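Uncharacterized conserved protein YiiM (Geobacillus stearothermophilus, PDB 5YHH) probably uses a molybdenum cofactor bound at its MOSC domain to detoxify hydroxylaminopurine, a mutagenic N-hydroxylated base analogue. Local coordinates at residues Pro135-Pro138 / Lys139-Gln143; Arg82-Ala86 / Gly87-Glu91; Val168-Gly171 / Val172-Ser176. One frame throughout, in Å; residues are numbered along the deposited sequence.

In the fold
The three contacts are local, and each joins neighbouring residues of one continuous stretch. Contact 2 is the most buried. It folds the loop between helix 71-80 and strand 93-96 through two turns. Contact 1 is partly buried and takes in a loop end and most of helix 137-144. These two touch: Ile141 CD1 packs on Phe89 CE2 at 3.8 Å, and both lean on helix 71-80. Contact 3 lies at the surface, its centre about 28 Å from that of contact 2. It leads from the edge strand 165-169 to helix 177-185. Contact 1 relies on helical backbone bonds. Contact 2 adds a buried carboxylate and aromatic rings to its turn bond. Contact 3 has a turn bond beside the Arg170-Asp107 salt bridge.

Contact 1 (Pro135-Pro138 / Lys139-Gln143); sequences PDLP and KAICQ
Pro138 and Cys142 are joined by a backbone hydrogen bond near the start of helix 137-144. Cys142 N gives its hydrogen to Pro138 O at 3.0 Å. The bond is nearly straight, with an angle of 171° at the hydrogen. The donor is tilted a little from the carbonyl plane. Two bonds of the same kind precede it. Ala140 N reaches Asp136 O at 2.9 Å, and Ile141 N reaches Leu137 O at 2.9 Å. Pro138 itself has no N-H to give, and its ring leans on Pro124 and on Ala129 of helix 127-132.

A water also meets Lys139 N. It accepts from Lys139 N at 3.0 Å and donates to Pro135 O at 2.7 Å, so it ties the helix start to the loop before it. The side chain of Lys139 leaves the helix extended, with CG anti to the backbone N (chi1 -178°). It then bends at chi3 (79°), which brings NZ back toward Asp136, 5.0 Å from Asp136 OD2. No salt bridge forms there. The carboxylate of Asp136 turns to helix 71-80, where OD1 bonds to Tyr80 OH and OD2 makes a long, weak ion pair with Arg79 NH1.

On the buried side Leu137 and Ile141 lie one turn apart, with Leu137 CD1 4.1 Å from Ile141 CG1. Both also pack on Leu128, and Leu137 and Ala140 rest on Trp76. The helix start thus has two faces. Leucine, alanine and isoleucine settle it on its neighbours, while Lys139 and Arg79 together may stabilise the carboxylate of Asp136.

Contact 2 (Arg82-Ala86 / Gly87-Glu91); sequences RPFTA and GAFGE
Two overlapping beta turns shape the loop from helix 71-80 to strand 93-96: a type II turn from Thr85 to Ala88 and a type I turn from Gly87 to Gly90. Ala88 N closes the first by donating to Thr85 O at 2.9 Å, in the carbonyl plane. The fit is tight, since Ala88 CB sits 3.0 Å from the same oxygen. Gly87 has a positive phi of 100°, which suits its lack of a side chain.

Glu91 folds back over the turns. Its chain bends at chi2 and brings the carboxylate to two backbone N-H groups. Gly87 N meets OE2 of Glu91 at 2.8 Å, fairly straight (162°) but from above the carboxylate plane. Phe89 N meets OE1 of Glu91 at 2.9 Å, on the syn lone pair, in a more bent bond (131°). Glu91 OE2 also bonds to Thr94 OG1.

Across the turn the two phenyl rings meet obliquely. Phe84 CD2 comes to the edge of the Phe89 ring, 3.7 Å from Phe89 CE1, and Ala88 CB lies 4.0 Å from the same CD2 of Phe84. Phe73 packs on both rings, and Phe89 stacks on Tyr68. The chemistry implies a loop fixed in two ways: a buried carboxylate takes two of its amides, and aromatic packing anchors its side chains.

Contact 3 (Val168-Gly171 / Val172-Ser176); sequences VERG and VGALS
Gly171 O accepts a hydrogen bond from Ala174 N at 3.0 Å, with an angle of 151° at the hydrogen. The donor stands above the carbonyl plane, 39° out of it, and does not follow a lone pair. The other end of Gly171 is held as well. Its N bonds to Asp107 OD1, while Asp107 OD2 forms a salt bridge with Arg170 NH1. One carboxylate therefore grips both the backbone and the neighbouring side chain.

Arg170 starts out extended, with CG anti to the backbone N, and then folds at chi2 and chi3 to put its guanidinium beside Asp107. Arg170 CG comes beside Ala174 CB, at a loose 4.4 Å. This is the nearest approach of the Arg170 side chain to the residues that follow Gly171.

The bond between Gly171 and Ala174 closes a type II beta turn with Val172 and Gly173 at its corners. Gly173 has a positive phi of 84°, as expected at this place in such a turn. Ala174, which closes the turn, also has a positive phi, less usual for a residue with a side chain. The turn follows a classic beta bulge, in which Val168 and Glu169 both face Ile108. It leads from the edge strand 165-169 to helix 177-185, the first of the three C-terminal helices.

Val172 heads the turn at the surface, with its CB pointing away from the residues before it. At the far end of the segment Ser176 is the N-cap of helix 177-185, with OG accepting from Tyr179 N.

Contact 1 (Pro135-Pro138 / Lys139-Gln143)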
loop_
_atom_site.group_PDB
_atom_site.type_symbol
_atom_site.label_atom_id
_atom_site.label_comp_id
_atom_site.label_asym_id
_atom_site.label_seq_id
_atom_site.Cartn_x
_atom_site.Cartn_y
_atom_site.Cartn_z
ATOM N N PRO A 135 6.513 -14.606 -13.414
ATOM C CA PRO A 135 7.211 -13.438 -13.972
ATOM C C PRO A 135 6.322 -12.321 -14.517
ATOM O O PRO A 135 6.789 -11.182 -14.651
ATOM C CB PRO A 135 8.062 -14.023 -15.131
ATOM C CG PRO A 135 7.956 -15.488 -15.054
ATOM C CD PRO A 135 6.932 -15.883 -14.035
ATOM N N ASP A 136 5.070 -12.621 -14.872
ATOM C CA ASP A 136 4.228 -11.569 -15.425
ATOM C C ASP A 136 3.409 -10.849 -14.354
ATOM O O ASP A 136 2.663 -9.941 -14.677
ATOM C CB ASP A 136 3.351 -12.063 -16.574
ATOM C CG ASP A 136 2.122 -12.830 -16.095
ATOM O OD1 ASP A 136 2.097 -13.341 -14.959
ATOM O OD2 ASP A 136 1.171 -12.944 -16.892
ATOM N N LEU A 137 3.517 -11.266 -13.094
ATOM C CA LEU A 137 2.723 -10.648 -12.020
ATOM C C LEU A 137 2.945 -9.108 -11.827
ATOM O O LEU A 137 1.979 -8.347 -11.716
ATOM C CB LEU A 137 2.895 -11.446 -10.709
ATOM C CG LEU A 137 2.125 -10.982 -9.484
ATOM C CD1 LEU A 137 0.647 -10.807 -9.872
ATOM C CD2 LEU A 137 2.313 -11.919 -8.288
ATOM N N PRO A 138 4.210 -8.627 -11.829
ATOM C CA PRO A 138 4.360 -7.167 -11.713
ATOM C C PRO A 138 3.687 -6.385 -12.885
ATOM O O PRO A 138 3.024 -5.366 -12.673
ATOM C CB PRO A 138 5.905 -6.968 -11.713
ATOM C CG PRO A 138 6.458 -8.253 -11.137
ATOM C CD PRO A 138 5.482 -9.348 -11.618
ATOM N N LYS A 139 3.840 -6.872 -14.112
ATOM C CA LYS A 139 3.164 -6.285 -15.249
ATOM C C LYS A 139 1.650 -6.317 -15.062
ATOM O O LYS A 139 0.982 -5.306 -15.248
ATOM C CB LYS A 139 3.542 -7.034 -16.543
ATOM C CG LYS A 139 2.918 -6.471 -17.802
ATOM C CD LYS A 139 3.379 -7.307 -19.053
ATOM C CE LYS A 139 2.589 -8.616 -19.156
ATOM N NZ LYS A 139 3.219 -9.676 -20.035
ATOM N N ALA A 140 1.114 -7.458 -14.657
ATOM C CA ALA A 140 -0.325 -7.557 -14.369
ATOM C C ALA A 140 -0.808 -6.560 -13.314
ATOM O O ALA A 140 -1.904 -6.006 -13.414
ATOM C CB ALA A 140 -0.699 -8.992 -13.946
ATOM N N ILE A 141 -0.017 -6.368 -12.277
ATOM C CA ILE A 141 -0.385 -5.384 -11.237
ATOM C C ILE A 141 -0.450 -3.979 -11.850
ATOM O O ILE A 141 -1.432 -3.273 -11.658
ATOM C CB ILE A 141 0.583 -5.432 -10.033
ATOM C CG1 ILE A 141 0.396 -6.739 -9.256
ATOM C CG2 ILE A 141 0.369 -4.217 -9.095
ATOM C CD1 ILE A 141 1.547 -7.067 -8.313
ATOM N N CYS A 142 0.574 -3.603 -12.619
ATOM C CA CYS A 142 0.581 -2.323 -13.300
ATOM C C CYS A 142 -0.566 -2.195 -14.314
ATOM O O CYS A 142 -1.185 -1.137 -14.416
ATOM C CB CYS A 142 1.941 -2.039 -13.952
ATOM S SG CYS A 142 1.868 -0.686 -15.145
ATOM N N GLN A 143 -0.901 -3.269 -15.023
ATOM C CA GLN A 143 -1.996 -3.213 -15.984
ATOM C C GLN A 143 -3.381 -3.128 -15.323
ATOM O O GLN A 143 -4.261 -2.437 -15.840
ATOM C CB GLN A 143 -1.986 -4.439 -16.897
ATOM C CG GLN A 143 -0.910 -4.427 -17.976
ATOM C CD GLN A 143 -0.782 -5.773 -18.691
ATOM O OE1 GLN A 143 -1.068 -6.846 -18.118
ATOM N NE2 GLN A 143 -0.339 -5.724 -19.952
HETATM O O HOH W 1 6.033 -8.659 -15.043
#

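Contact 2 (Arg82-Ala86 / Gly87-Glu91)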
loop_
_atom_site.group_PDB
_atom_site.type_symbol
_atom_site.label_atom_id
_atom_site.label_comp_id
_atom_site.label_asym_id
_atom_site.label_seq_id
_atom_site.Cartn_x
_atom_site.Cartn_y
_atom_site.Cartn_z
ATOM N N ARG A 82 -4.806 -20.689 -8.645
ATOM C CA ARG A 82 -4.178 -21.144 -7.416
ATOM C C ARG A 82 -4.613 -20.179 -6.313
ATOM O O ARG A 82 -5.039 -19.066 -6.625
ATOM C CB ARG A 82 -2.661 -21.107 -7.582
ATOM C CG ARG A 82 -2.133 -19.698 -7.602
ATOM C CD ARG A 82 -0.625 -19.652 -7.532
ATOM N NE ARG A 82 -0.014 -20.107 -8.780
ATOM C CZ ARG A 82 1.296 -20.007 -9.036
ATOM N NH1 ARG A 82 2.132 -19.515 -8.108
ATOM N NH2 ARG A 82 1.768 -20.419 -10.203
ATOM N N PRO A 83 -4.474 -20.582 -5.038
ATOM C CA PRO A 83 -4.939 -19.694 -3.965
ATOM C C PRO A 83 -4.091 -18.452 -3.742
ATOM O O PRO A 83 -2.863 -18.517 -3.916
ATOM C CB PRO A 83 -4.873 -20.561 -2.690
ATOM C CG PRO A 83 -4.505 -21.920 -3.118
ATOM C CD PRO A 83 -4.090 -21.922 -4.558
ATOM N N PHE A 84 -4.740 -17.361 -3.321
ATOM C CA PHE A 84 -4.050 -16.177 -2.804
ATOM C C PHE A 84 -4.799 -15.756 -1.563
ATOM O O PHE A 84 -6.002 -15.429 -1.647
ATOM C CB PHE A 84 -4.058 -15.040 -3.825
ATOM C CG PHE A 84 -3.139 -15.264 -5.031
ATOM C CD1 PHE A 84 -3.502 -16.087 -6.060
ATOM C CD2 PHE A 84 -1.955 -14.572 -5.144
ATOM C CE1 PHE A 84 -2.687 -16.278 -7.136
ATOM C CE2 PHE A 84 -1.129 -14.781 -6.244
ATOM C CZ PHE A 84 -1.496 -15.618 -7.229
ATOM N N THR A 85 -4.134 -15.848 -0.406
ATOM C CA THR A 85 -4.736 -15.534 0.887
ATOM C C THR A 85 -3.823 -14.519 1.563
ATOM O O THR A 85 -2.785 -14.093 1.005
ATOM C CB THR A 85 -4.920 -16.825 1.731
ATOM O OG1 THR A 85 -3.642 -17.461 1.867
ATOM C CG2 THR A 85 -5.877 -17.809 1.012
ATOM N N ALA A 86 -4.229 -14.112 2.747
ATOM C CA ALA A 86 -3.612 -13.023 3.440
ATOM C C ALA A 86 -2.095 -13.189 3.505
ATOM O O ALA A 86 -1.573 -14.246 3.843
ATOM C CB ALA A 86 -4.261 -12.885 4.876
ATOM N N GLY A 87 -1.380 -12.140 3.127
ATOM C CA GLY A 87 0.090 -12.158 3.127
ATOM C C GLY A 87 0.681 -12.412 1.740
ATOM O O GLY A 87 1.880 -12.242 1.497
ATOM N N ALA A 88 -0.178 -12.774 0.807
ATOM C CA ALA A 88 0.260 -13.181 -0.524
ATOM C C ALA A 88 1.008 -12.054 -1.259
ATOM O O ALA A 88 1.882 -12.333 -2.093
ATOM C CB ALA A 88 -0.968 -13.689 -1.332
ATOM N N PHE A 89 0.675 -10.788 -0.976
ATOM C CA PHE A 89 1.385 -9.649 -1.617
ATOM C C PHE A 89 2.423 -8.982 -0.754
ATOM O O PHE A 89 2.940 -7.894 -1.074
ATOM C CB PHE A 89 0.399 -8.645 -2.239
ATOM C CG PHE A 89 -0.213 -9.176 -3.527
ATOM C CD1 PHE A 89 -0.870 -10.378 -3.544
ATOM C CD2 PHE A 89 -0.047 -8.509 -4.723
ATOM C CE1 PHE A 89 -1.344 -10.909 -4.756
ATOM C CE2 PHE A 89 -0.553 -9.042 -5.913
ATOM C CZ PHE A 89 -1.182 -10.221 -5.915
ATOM N N GLY A 90 2.816 -9.700 0.294
ATOM C CA GLY A 90 3.807 -9.223 1.233
ATOM C C GLY A 90 3.261 -8.106 2.084
ATOM O O GLY A 90 4.026 -7.396 2.699
ATOM N N GLU A 91 1.936 -7.957 2.158
ATOM C CA GLU A 91 1.359 -6.805 2.857
ATOM C C GLU A 91 1.393 -6.973 4.388
ATOM O O GLU A 91 1.209 -8.067 4.895
ATOM C CB GLU A 91 -0.062 -6.506 2.345
ATOM C CG GLU A 91 -1.169 -7.527 2.726
ATOM C CD GLU A 91 -1.182 -8.822 2.014
ATOM O OE1 GLU A 91 -0.255 -9.118 1.203
ATOM O OE2 GLU A 91 -2.196 -9.569 2.234
#

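Contact 3 (Val168-Gly171 / Val172-Ser176)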
loop_
_atom_site.group_PDB
_atom_site.type_symbol
_atom_site.label_atom_id
_atom_site.label_comp_id
_atom_site.label_asym_id
_atom_site.label_seq_id
_atom_site.Cartn_x
_atom_site.Cartn_y
_atom_site.Cartn_z
ATOM N N VAL A 168 -11.268 9.171 9.218
ATOM C CA VAL A 168 -11.535 10.356 10.011
ATOM C C VAL A 168 -11.291 11.644 9.243
ATOM O O VAL A 168 -11.826 12.677 9.616
ATOM C CB VAL A 168 -10.762 10.355 11.375
ATOM C CG1 VAL A 168 -11.413 9.317 12.329
ATOM C CG2 VAL A 168 -9.291 10.073 11.186
ATOM N N GLU A 169 -10.501 11.608 8.182
ATOM C CA GLU A 169 -10.378 12.762 7.287
ATOM C C GLU A 169 -10.074 12.350 5.842
ATOM O O GLU A 169 -9.128 11.617 5.599
ATOM C CB GLU A 169 -9.306 13.722 7.805
ATOM C CG GLU A 169 -9.145 14.968 6.941
ATOM C CD GLU A 169 -8.199 15.998 7.541
ATOM O OE1 GLU A 169 -6.976 15.745 7.585
ATOM O OE2 GLU A 169 -8.695 17.063 7.945
ATOM N N ARG A 170 -10.902 12.805 4.902
ATOM C CA ARG A 170 -10.675 12.570 3.483
ATOM C C ARG A 170 -9.492 13.398 3.000
ATOM O O ARG A 170 -9.444 14.601 3.223
ATOM C CB ARG A 170 -11.929 12.915 2.660
ATOM C CG ARG A 170 -11.778 12.764 1.122
ATOM C CD ARG A 170 -11.529 11.336 0.692
ATOM N NE ARG A 170 -12.733 10.532 0.758
ATOM C CZ ARG A 170 -12.776 9.197 0.782
ATOM N NH1 ARG A 170 -11.675 8.431 0.743
ATOM N NH2 ARG A 170 -13.961 8.619 0.851
ATOM N N GLY A 171 -8.529 12.749 2.354
ATOM C CA GLY A 171 -7.367 13.449 1.803
ATOM C C GLY A 171 -7.830 14.610 0.956
ATOM O O GLY A 171 -8.793 14.496 0.214
ATOM N N VAL A 172 -7.170 15.748 1.107
ATOM C CA VAL A 172 -7.540 16.955 0.394
ATOM C C VAL A 172 -7.371 16.735 -1.086
ATOM O O VAL A 172 -6.391 16.114 -1.522
ATOM C CB VAL A 172 -6.685 18.146 0.831
ATOM C CG1 VAL A 172 -7.009 19.347 -0.031
ATOM C CG2 VAL A 172 -6.935 18.444 2.305
ATOM N N GLY A 173 -8.357 17.205 -1.853
ATOM C CA GLY A 173 -8.418 16.962 -3.292
ATOM C C GLY A 173 -9.048 15.621 -3.676
ATOM O O GLY A 173 -9.393 15.421 -4.836
ATOM N N ALA A 174 -9.206 14.709 -2.711
ATOM C CA ALA A 174 -9.817 13.417 -2.963
ATOM C C ALA A 174 -9.185 12.804 -4.208
ATOM O O ALA A 174 -9.874 12.549 -5.176
ATOM C CB ALA A 174 -11.334 13.586 -3.141
ATOM N N LEU A 175 -7.863 12.666 -4.205
ATOM C CA LEU A 175 -7.127 12.030 -5.303
ATOM C C LEU A 175 -6.931 10.537 -5.004
ATOM O O LEU A 175 -6.212 10.176 -4.077
ATOM C CB LEU A 175 -5.752 12.655 -5.469
ATOM C CG LEU A 175 -5.688 14.185 -5.556
ATOM C CD1 LEU A 175 -4.231 14.630 -5.639
ATOM C CD2 LEU A 175 -6.482 14.744 -6.709
ATOM N N SER A 176 -7.563 9.674 -5.783
ATOM C CA SER A 176 -7.600 8.254 -5.434
ATOM C C SER A 176 -6.267 7.618 -5.743
ATOM O O SER A 176 -5.535 8.121 -6.569
ATOM C CB SER A 176 -8.727 7.528 -6.159
ATOM O OG SER A 176 -8.549 7.552 -7.545
#